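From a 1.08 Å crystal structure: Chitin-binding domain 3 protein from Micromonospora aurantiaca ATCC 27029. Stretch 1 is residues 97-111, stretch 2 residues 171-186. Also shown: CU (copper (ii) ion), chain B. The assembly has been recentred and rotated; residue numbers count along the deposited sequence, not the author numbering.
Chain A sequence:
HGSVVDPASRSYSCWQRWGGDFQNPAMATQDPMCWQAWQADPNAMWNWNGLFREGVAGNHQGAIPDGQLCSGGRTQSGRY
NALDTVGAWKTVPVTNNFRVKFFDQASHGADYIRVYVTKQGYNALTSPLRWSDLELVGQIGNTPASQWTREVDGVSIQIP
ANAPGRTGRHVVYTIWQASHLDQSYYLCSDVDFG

Stretch 1 97-111: NFRVKFFDQASHGAD
Stretch 2 171-186: VVYTIWQASHLDQSYY

Strands 97-104 and 171-178 run in the same general direction, their axes crossing at -44° and approaching no closer than 10.2 Å, so side chains rather than backbone hydrogen bonds join them. The CA-to-CB bonds of Phe98 (chi1 p) and Val100 (t) point toward the second stretch, where both side chains meet Val172 (t); Phe98 CZ lies 4.0 Å from Val172 CG2. Val100 CA is 8.6 Å from Thr174 CA.

Trp176 (chi1 173°, chi2 29°) covers the most surface. Phe102 (chi1 -153°) turns its edge toward the indole face, with centroids 4.8 Å apart, planes at 61° and Phe102 CE1 3.2 Å from Trp176 CE3. At the indole's own edge, Trp176 NE1 donates to Gly109 O (3.1 Å, 148°), while Ala110 CB sits 3.7 Å from Trp176 CD1. Gly109 has phi/psi 74/173, a positive phi that by itself favours glycine.

His108 (chi1 -63°, chi2 -46°) stacks on His180 (63°, -52°): planes at 3° and centroids 3.4 Å apart put the imidazoles face to face in van der Waals contact. His108 NE2 binds the copper ion CU at 2.0 Å, and His108 N donates to Asp104 OD2 (2.7 Å), linking strand end to loop.

Beyond it, Ala110 and Ala178 form an antiparallel, non-hydrogen-bonded bridge (CA to CA 4.5 Å). Backbone amides meet carbonyls beside it: Asp111 N donates to Gln177 O (2.8 Å, 146°) and Ser179 N weakly to Gly109 O (3.3 Å, 136°). Water 2 donates to Asp111 OD1 (2.7 Å) and Ser179 O (3.0 Å), bridging the stretches.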

# COMPACT_ATOMS: atom_id res chain seq x y z
N ASN A 97 -8.16 -8.29 -14.10
CA ASN A 97 -7.31 -9.36 -13.59
C ASN A 97 -5.89 -8.82 -13.60
O ASN A 97 -5.33 -8.56 -14.67
CB ASN A 97 -7.41 -10.59 -14.49
CG ASN A 97 -8.70 -11.30 -14.34
OD1 ASN A 97 -8.85 -12.14 -13.45
ND2 ASN A 97 -9.66 -10.98 -15.20
N PHE A 98 -5.31 -8.64 -12.42
CA PHE A 98 -4.01 -8.04 -12.30
C PHE A 98 -3.22 -8.80 -11.25
O PHE A 98 -3.71 -9.74 -10.63
CB PHE A 98 -4.09 -6.53 -12.02
CG PHE A 98 -4.63 -6.18 -10.66
CD1 PHE A 98 -5.98 -6.28 -10.38
CD2 PHE A 98 -3.78 -5.73 -9.66
CE1 PHE A 98 -6.48 -5.95 -9.14
CE2 PHE A 98 -4.27 -5.40 -8.42
CZ PHE A 98 -5.62 -5.50 -8.15
N ARG A 99 -1.96 -8.40 -11.10
CA ARG A 99 -1.02 -9.04 -10.20
C ARG A 99 -0.40 -8.00 -9.29
O ARG A 99 0.05 -6.95 -9.76
CB ARG A 99 0.07 -9.76 -11.01
CG ARG A 99 -0.52 -10.86 -11.86
CD ARG A 99 0.31 -11.20 -13.08
NE ARG A 99 1.61 -11.78 -12.77
CZ ARG A 99 1.80 -12.97 -12.21
NH1 ARG A 99 0.76 -13.72 -11.85
NH2 ARG A 99 3.03 -13.41 -12.01
N VAL A 100 -0.34 -8.30 -7.99
CA VAL A 100 0.30 -7.45 -7.00
C VAL A 100 1.68 -8.03 -6.72
O VAL A 100 1.79 -9.16 -6.24
CB VAL A 100 -0.54 -7.38 -5.72
CG1 VAL A 100 0.21 -6.67 -4.60
CG2 VAL A 100 -1.90 -6.71 -6.00
N LYS A 101 2.73 -7.26 -7.00
CA LYS A 101 4.10 -7.68 -6.71
C LYS A 101 4.49 -7.14 -5.35
O LYS A 101 4.57 -5.91 -5.15
CB LYS A 101 5.08 -7.18 -7.76
CG LYS A 101 6.49 -7.73 -7.54
CD LYS A 101 7.47 -7.19 -8.58
CE LYS A 101 8.92 -7.52 -8.23
NZ LYS A 101 9.86 -7.02 -9.29
N PHE A 102 4.74 -8.05 -4.41
CA PHE A 102 5.19 -7.71 -3.07
C PHE A 102 6.69 -7.97 -2.97
O PHE A 102 7.15 -9.05 -3.32
CB PHE A 102 4.45 -8.52 -2.00
CG PHE A 102 4.39 -7.79 -0.72
CD1 PHE A 102 5.50 -7.71 0.10
CD2 PHE A 102 3.26 -7.08 -0.38
CE1 PHE A 102 5.46 -6.93 1.25
CE2 PHE A 102 3.21 -6.32 0.75
CZ PHE A 102 4.30 -6.23 1.57
N PHE A 103 7.44 -6.98 -2.47
CA PHE A 103 8.89 -7.09 -2.28
C PHE A 103 9.21 -7.02 -0.80
O PHE A 103 8.79 -6.07 -0.12
CB PHE A 103 9.58 -5.95 -3.04
CG PHE A 103 11.07 -5.86 -2.81
CD1 PHE A 103 11.91 -6.94 -3.01
CD2 PHE A 103 11.63 -4.66 -2.38
CE1 PHE A 103 13.28 -6.82 -2.80
CE2 PHE A 103 13.00 -4.54 -2.17
CZ PHE A 103 13.81 -5.63 -2.37
N ASP A 104 9.95 -8.02 -0.30
CA ASP A 104 10.37 -8.12 1.10
C ASP A 104 11.89 -8.15 1.13
O ASP A 104 12.51 -9.11 0.66
CB ASP A 104 9.78 -9.38 1.74
CG ASP A 104 10.26 -9.62 3.17
OD1 ASP A 104 10.87 -8.72 3.77
OD2 ASP A 104 9.98 -10.74 3.67
N GLN A 105 12.49 -7.10 1.69
CA GLN A 105 13.95 -7.05 1.83
C GLN A 105 14.48 -8.05 2.85
O GLN A 105 15.67 -8.39 2.81
CB GLN A 105 14.37 -5.66 2.29
CG GLN A 105 14.07 -4.58 1.28
CD GLN A 105 14.23 -3.20 1.87
OE1 GLN A 105 14.04 -3.01 3.07
NE2 GLN A 105 14.62 -2.24 1.05
N ALA A 106 13.64 -8.49 3.79
CA ALA A 106 14.09 -9.19 4.98
C ALA A 106 13.80 -10.68 5.00
O ALA A 106 14.22 -11.36 5.95
CB ALA A 106 13.45 -8.55 6.22
N SER A 107 13.09 -11.22 4.01
CA SER A 107 12.79 -12.65 3.93
C SER A 107 12.05 -13.16 5.17
O SER A 107 12.39 -14.19 5.75
CB SER A 107 14.06 -13.46 3.66
OG SER A 107 14.62 -13.07 2.41
N HIS A 108 11.01 -12.42 5.58
CA HIS A 108 10.22 -12.80 6.75
C HIS A 108 9.22 -13.92 6.48
O HIS A 108 8.75 -14.54 7.44
CB HIS A 108 9.36 -11.63 7.22
CG HIS A 108 10.12 -10.42 7.70
ND1 HIS A 108 11.19 -10.48 8.56
CD2 HIS A 108 9.86 -9.10 7.52
CE1 HIS A 108 11.58 -9.25 8.86
NE2 HIS A 108 10.79 -8.39 8.25
N GLY A 109 8.86 -14.18 5.23
CA GLY A 109 7.71 -15.02 4.94
C GLY A 109 6.39 -14.32 5.21
O GLY A 109 6.34 -13.20 5.75
N ALA A 110 5.30 -14.98 4.84
CA ALA A 110 3.96 -14.49 5.13
C ALA A 110 3.10 -15.58 5.76
O ALA A 110 3.08 -16.72 5.29
CB ALA A 110 3.25 -14.01 3.85
N ASP A 111 2.34 -15.20 6.78
CA ASP A 111 1.23 -16.03 7.22
C ASP A 111 0.09 -15.94 6.21
O ASP A 111 -0.63 -16.93 5.98
CB ASP A 111 0.72 -15.59 8.61
CG ASP A 111 1.70 -15.85 9.73
OD1 ASP A 111 2.79 -16.43 9.52
OD2 ASP A 111 1.34 -15.51 10.88
N VAL A 171 -8.49 2.17 -5.46
CA VAL A 171 -7.41 1.92 -4.51
C VAL A 171 -7.35 0.42 -4.23
O VAL A 171 -8.38 -0.22 -3.98
CB VAL A 171 -7.61 2.72 -3.20
CG1 VAL A 171 -6.44 2.49 -2.24
CG2 VAL A 171 -7.75 4.21 -3.49
N VAL A 172 -6.14 -0.12 -4.28
CA VAL A 172 -5.82 -1.46 -3.82
C VAL A 172 -5.32 -1.34 -2.38
O VAL A 172 -4.51 -0.46 -2.06
CB VAL A 172 -4.74 -2.11 -4.71
CG1 VAL A 172 -4.50 -3.56 -4.31
CG2 VAL A 172 -5.11 -2.01 -6.19
N TYR A 173 -5.79 -2.22 -1.50
CA TYR A 173 -5.31 -2.28 -0.13
C TYR A 173 -4.78 -3.67 0.11
O TYR A 173 -5.52 -4.66 0.02
CB TYR A 173 -6.42 -1.99 0.87
CG TYR A 173 -5.98 -1.68 2.29
CD1 TYR A 173 -5.05 -0.67 2.55
CD2 TYR A 173 -6.55 -2.33 3.38
CE1 TYR A 173 -4.68 -0.33 3.85
CE2 TYR A 173 -6.20 -1.99 4.68
CZ TYR A 173 -5.28 -0.99 4.91
OH TYR A 173 -4.99 -0.63 6.21
N THR A 174 -3.48 -3.76 0.41
CA THR A 174 -2.80 -5.03 0.61
C THR A 174 -2.35 -5.11 2.06
O THR A 174 -1.70 -4.19 2.59
CB THR A 174 -1.60 -5.15 -0.36
OG1 THR A 174 -2.05 -5.09 -1.72
CG2 THR A 174 -0.88 -6.48 -0.16
N ILE A 175 -2.68 -6.23 2.71
CA ILE A 175 -2.30 -6.51 4.09
C ILE A 175 -1.35 -7.70 4.08
O ILE A 175 -1.71 -8.79 3.62
CB ILE A 175 -3.53 -6.83 4.97
CG1 ILE A 175 -4.54 -5.68 4.93
CG2 ILE A 175 -3.07 -7.14 6.43
CD1 ILE A 175 -5.79 -5.92 5.76
N TRP A 176 -0.14 -7.50 4.59
CA TRP A 176 0.85 -8.56 4.75
C TRP A 176 1.00 -8.88 6.23
O TRP A 176 1.42 -8.02 7.01
CB TRP A 176 2.20 -8.09 4.21
CG TRP A 176 3.39 -9.00 4.43
CD1 TRP A 176 3.42 -10.37 4.53
CD2 TRP A 176 4.75 -8.56 4.50
NE1 TRP A 176 4.74 -10.80 4.66
CE2 TRP A 176 5.56 -9.70 4.65
CE3 TRP A 176 5.36 -7.31 4.47
CZ2 TRP A 176 6.95 -9.62 4.73
CZ3 TRP A 176 6.73 -7.23 4.57
CH2 TRP A 176 7.51 -8.38 4.69
N GLN A 177 0.67 -10.11 6.62
CA GLN A 177 0.97 -10.61 7.96
C GLN A 177 2.28 -11.37 7.85
O GLN A 177 2.33 -12.44 7.23
CB GLN A 177 -0.16 -11.50 8.47
CG GLN A 177 0.08 -12.07 9.86
CD GLN A 177 -0.02 -11.02 10.96
OE1 GLN A 177 -0.79 -10.08 10.86
NE2 GLN A 177 0.73 -11.21 12.02
N ALA A 178 3.36 -10.82 8.39
CA ALA A 178 4.67 -11.44 8.30
C ALA A 178 4.76 -12.62 9.27
O ALA A 178 3.99 -12.71 10.23
CB ALA A 178 5.75 -10.41 8.60
N SER A 179 5.69 -13.54 9.00
CA SER A 179 5.73 -14.81 9.74
C SER A 179 6.72 -14.85 10.90
O SER A 179 6.68 -15.80 11.69
CB SER A 179 6.03 -15.99 8.79
OG SER A 179 4.99 -16.15 7.85
N HIS A 180 7.62 -13.88 11.02
CA HIS A 180 8.67 -13.89 12.03
C HIS A 180 8.25 -13.32 13.37
O HIS A 180 8.98 -13.46 14.36
CB HIS A 180 9.87 -13.08 11.52
CG HIS A 180 9.57 -11.63 11.31
ND1 HIS A 180 8.49 -11.20 10.56
CD2 HIS A 180 10.19 -10.51 11.76
CE1 HIS A 180 8.47 -9.88 10.56
NE2 HIS A 180 9.49 -9.44 11.27
N LEU A 181 7.09 -12.68 13.42
CA LEU A 181 6.64 -11.83 14.51
C LEU A 181 5.19 -11.51 14.20
O LEU A 181 4.79 -11.56 13.03
CB LEU A 181 7.48 -10.55 14.52
CG LEU A 181 7.42 -9.59 15.70
CD1 LEU A 181 8.01 -10.24 16.94
CD2 LEU A 181 8.18 -8.32 15.36
N ASP A 182 4.40 -11.16 15.22
CA ASP A 182 3.08 -10.59 14.93
C ASP A 182 3.29 -9.15 14.48
O ASP A 182 3.29 -8.21 15.28
CB ASP A 182 2.12 -10.66 16.12
CG ASP A 182 0.75 -10.07 15.80
OD1 ASP A 182 0.49 -9.74 14.62
OD2 ASP A 182 -0.07 -9.94 16.74
N GLN A 183 3.53 -8.99 13.18
CA GLN A 183 3.85 -7.73 12.55
C GLN A 183 3.10 -7.70 11.23
O GLN A 183 3.21 -8.65 10.44
CB GLN A 183 5.35 -7.64 12.31
CG GLN A 183 5.84 -6.32 11.75
CD GLN A 183 7.31 -6.37 11.37
OE1 GLN A 183 7.67 -7.00 10.39
NE2 GLN A 183 8.16 -5.72 12.15
N SER A 184 2.32 -6.65 11.02
CA SER A 184 1.43 -6.55 9.87
C SER A 184 1.62 -5.22 9.16
O SER A 184 1.78 -4.17 9.80
CB SER A 184 -0.02 -6.73 10.34
OG SER A 184 -0.30 -5.96 11.50
N TYR A 185 1.59 -5.27 7.83
CA TYR A 185 1.85 -4.12 6.98
C TYR A 185 0.61 -3.78 6.16
O TYR A 185 -0.13 -4.68 5.72
CB TYR A 185 3.00 -4.42 6.00
CG TYR A 185 4.34 -4.70 6.63
CD1 TYR A 185 4.57 -5.86 7.37
CD2 TYR A 185 5.43 -3.84 6.44
CE1 TYR A 185 5.82 -6.14 7.90
CE2 TYR A 185 6.67 -4.11 6.97
CZ TYR A 185 6.87 -5.25 7.71
OH TYR A 185 8.12 -5.51 8.25
N TYR A 186 0.41 -2.49 5.91
CA TYR A 186 -0.85 -1.96 5.36
C TYR A 186 -0.53 -1.03 4.20
O TYR A 186 -0.04 0.08 4.41
CB TYR A 186 -1.62 -1.22 6.46
CG TYR A 186 -1.91 -2.14 7.62
CD1 TYR A 186 -3.01 -2.99 7.58
CD2 TYR A 186 -1.08 -2.19 8.72
CE1 TYR A 186 -3.26 -3.88 8.63
CE2 TYR A 186 -1.32 -3.06 9.77
CZ TYR A 186 -2.41 -3.91 9.72
OH TYR A 186 -2.64 -4.77 10.78
CU CU B . 10.96 -6.42 8.37
O HOH W 1 2.57 -13.59 12.42
O HOH W 2 4.19 -17.43 11.57